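Local structure of Lmo0181 protein (Listeria monocytogenes serovar 1/2a, 5F7V) at residues D137-A142 and Q244-H249. The protein binds the cyclic alpha-glucan cycloalternan and probably delivers it, as a membrane-anchored lipoprotein, to an ABC transporter for uptake. Sequence-based numbering, arbitrary orientation.
Sequences DLFDKA and QIAMLH
A Met-aromatic contact between F139 and M247 forms one part of a buried, largely apolar junction, with L138 and A246 forming the other, where the short helix 136-142 rests against the start of strand 245-251 in this periplasmic-binding-protein fold. The long, flat ring of F139 spans to the strand and touches two successive residues with its edge: CZ lies 3.6 Å from CG of M247, and CE1 lies 3.6 Å from the carbonyl O of A246. Both partners sit near the ring plane, where the slightly positive aromatic C-H groups can face the carbonyl oxygen. M247 crosses the phenylalanine side chain at about a right angle; its CG lies anti to the carbonyl carbon (chi1 -70°) and the chain runs on extended (chi2 176°), which carries SD to the ring's edge, 5.2 Å from the centroid. An unbranched, polarisable methionine suits this place, following the aromatic edge with CG and sulfur together. One residue earlier in the helix, L138 points its CB toward the strand, and its branched end lets one methyl, CD1, reach the backbone, 3.8 Å from CA of A246. The alanine methyl is small enough to let the helix come close; CB of A246 touches CE1 of F139, at 4.0 Å, and CD1 of L138. A246 also marks a corner in the chain, its backbone hydrogen-bonded to N135 and W171. Around the junction, L163 of helix 153-163 packs on F139 and A246, while Y134 meets the F139 ring edge-to-face. Strand 245-251 itself runs between strand 119-135, its antiparallel neighbour leading directly into helix 136-142, and the parallel strand 171-174.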
loop_
_atom_site.group_PDB
_atom_site.type_symbol
_atom_site.label_atom_id
_atom_site.label_comp_id
_atom_site.label_asym_id
_atom_site.label_seq_id
_atom_site.Cartn_x
_atom_site.Cartn_y
_atom_site.Cartn_z
ATOM N N ASP A 137 3.642 8.760 23.857
ATOM C CA ASP A 137 3.354 8.591 25.295
ATOM C C ASP A 137 4.121 7.368 25.795
ATOM O O ASP A 137 4.731 7.420 26.874
ATOM C CB ASP A 137 1.855 8.367 25.579
ATOM C CG ASP A 137 0.960 9.563 25.381
ATOM O OD1 ASP A 137 1.385 10.567 24.796
ATOM O OD2 ASP A 137 -0.178 9.478 25.903
ATOM N N LEU A 138 4.105 6.262 25.053
ATOM C CA LEU A 138 4.856 5.094 25.461
ATOM C C LEU A 138 6.361 5.321 25.481
ATOM O O LEU A 138 7.068 4.905 26.396
ATOM C CB LEU A 138 4.524 3.880 24.592
ATOM C CG LEU A 138 3.157 3.219 24.810
ATOM C CD1 LEU A 138 2.904 2.201 23.715
ATOM C CD2 LEU A 138 3.066 2.593 26.198
ATOM N N PHE A 139 6.874 6.017 24.470
ATOM C CA PHE A 139 8.301 6.340 24.452
ATOM C C PHE A 139 8.690 7.171 25.664
ATOM O O PHE A 139 9.683 6.910 26.365
ATOM C CB PHE A 139 8.681 7.083 23.174
ATOM C CG PHE A 139 9.020 6.185 22.010
ATOM C CD1 PHE A 139 8.049 5.455 21.321
ATOM C CD2 PHE A 139 10.350 6.043 21.620
ATOM C CE1 PHE A 139 8.403 4.664 20.251
ATOM C CE2 PHE A 139 10.695 5.238 20.532
ATOM C CZ PHE A 139 9.731 4.529 19.861
ATOM N N ASP A 140 7.872 8.179 25.946
ATOM C CA ASP A 140 8.174 9.117 27.045
ATOM C C ASP A 140 8.113 8.412 28.384
ATOM O O ASP A 140 8.979 8.613 29.257
ATOM C CB ASP A 140 7.158 10.265 27.045
ATOM C CG ASP A 140 7.339 11.252 25.924
ATOM O OD1 ASP A 140 8.309 11.153 25.148
ATOM O OD2 ASP A 140 6.495 12.190 25.828
ATOM N N LYS A 141 7.105 7.564 28.553
ATOM C CA LYS A 141 6.942 6.822 29.807
ATOM C C LYS A 141 8.160 5.961 30.104
ATOM O O LYS A 141 8.604 5.898 31.233
ATOM C CB LYS A 141 5.666 5.976 29.801
ATOM C CG LYS A 141 5.255 5.352 31.134
ATOM C CD LYS A 141 4.043 4.432 30.922
ATOM C CE LYS A 141 3.642 3.536 32.084
ATOM N NZ LYS A 141 2.177 3.613 32.323
ATOM N N ALA A 142 8.702 5.322 29.082
ATOM C CA ALA A 142 9.883 4.460 29.207
ATOM C C ALA A 142 11.208 5.214 29.173
ATOM O O ALA A 142 12.265 4.634 29.452
ATOM C CB ALA A 142 9.851 3.379 28.124
ATOM N N GLN A 244 -1.196 -0.467 22.854
ATOM C CA GLN A 244 -0.417 -1.680 23.107
ATOM C C GLN A 244 0.814 -1.825 22.192
ATOM O O GLN A 244 1.479 -2.861 22.285
ATOM C CB GLN A 244 -1.284 -2.920 22.936
ATOM C CG GLN A 244 -2.389 -3.042 23.975
ATOM C CD GLN A 244 -3.178 -4.298 23.733
ATOM O OE1 GLN A 244 -4.293 -4.249 23.170
ATOM N NE2 GLN A 244 -2.596 -5.406 24.087
ATOM N N ILE A 245 1.093 -0.895 21.269
ATOM C CA ILE A 245 2.216 -1.004 20.334
ATOM C C ILE A 245 2.967 0.330 20.291
ATOM O O ILE A 245 2.399 1.357 19.938
ATOM C CB ILE A 245 1.718 -1.449 18.947
ATOM C CG1 ILE A 245 1.066 -2.834 18.962
ATOM C CG2 ILE A 245 2.856 -1.369 17.941
ATOM C CD1 ILE A 245 0.440 -3.317 17.677
ATOM N N ALA A 246 4.252 0.324 20.619
ATOM C CA ALA A 246 4.998 1.575 20.586
ATOM C C ALA A 246 5.359 2.042 19.187
ATOM O O ALA A 246 5.344 3.249 18.940
ATOM C CB ALA A 246 6.259 1.449 21.429
ATOM N N MET A 247 5.659 1.121 18.268
ATOM C CA MET A 247 6.083 1.451 16.882
ATOM C C MET A 247 5.308 0.538 15.945
ATOM O O MET A 247 5.341 -0.673 16.091
ATOM C CB MET A 247 7.582 1.242 16.647
ATOM C CG MET A 247 8.459 2.229 17.362
ATOM S SD MET A 247 10.204 1.890 17.163
ATOM C CE MET A 247 10.509 0.579 18.363
ATOM N N LEU A 248 4.612 1.128 14.979
ATOM C CA LEU A 248 3.806 0.375 14.026
ATOM C C LEU A 248 4.268 0.732 12.613
ATOM O O LEU A 248 4.198 1.904 12.229
ATOM C CB LEU A 248 2.337 0.708 14.208
ATOM C CG LEU A 248 1.372 0.039 13.244
ATOM C CD1 LEU A 248 1.349 -1.454 13.435
ATOM C CD2 LEU A 248 -0.006 0.628 13.470
ATOM N N HIS A 249 4.663 -0.274 11.836
ATOM C CA HIS A 249 5.073 -0.028 10.433
ATOM C C HIS A 249 3.849 -0.207 9.546
ATOM O O HIS A 249 3.380 -1.322 9.326
ATOM C CB HIS A 249 6.167 -1.036 10.039
ATOM C CG HIS A 249 7.422 -0.832 10.805
ATOM N ND1 HIS A 249 8.543 -0.286 10.244
ATOM C CD2 HIS A 249 7.729 -1.076 12.096
ATOM C CE1 HIS A 249 9.500 -0.212 11.147
ATOM N NE2 HIS A 249 9.028 -0.676 12.286
#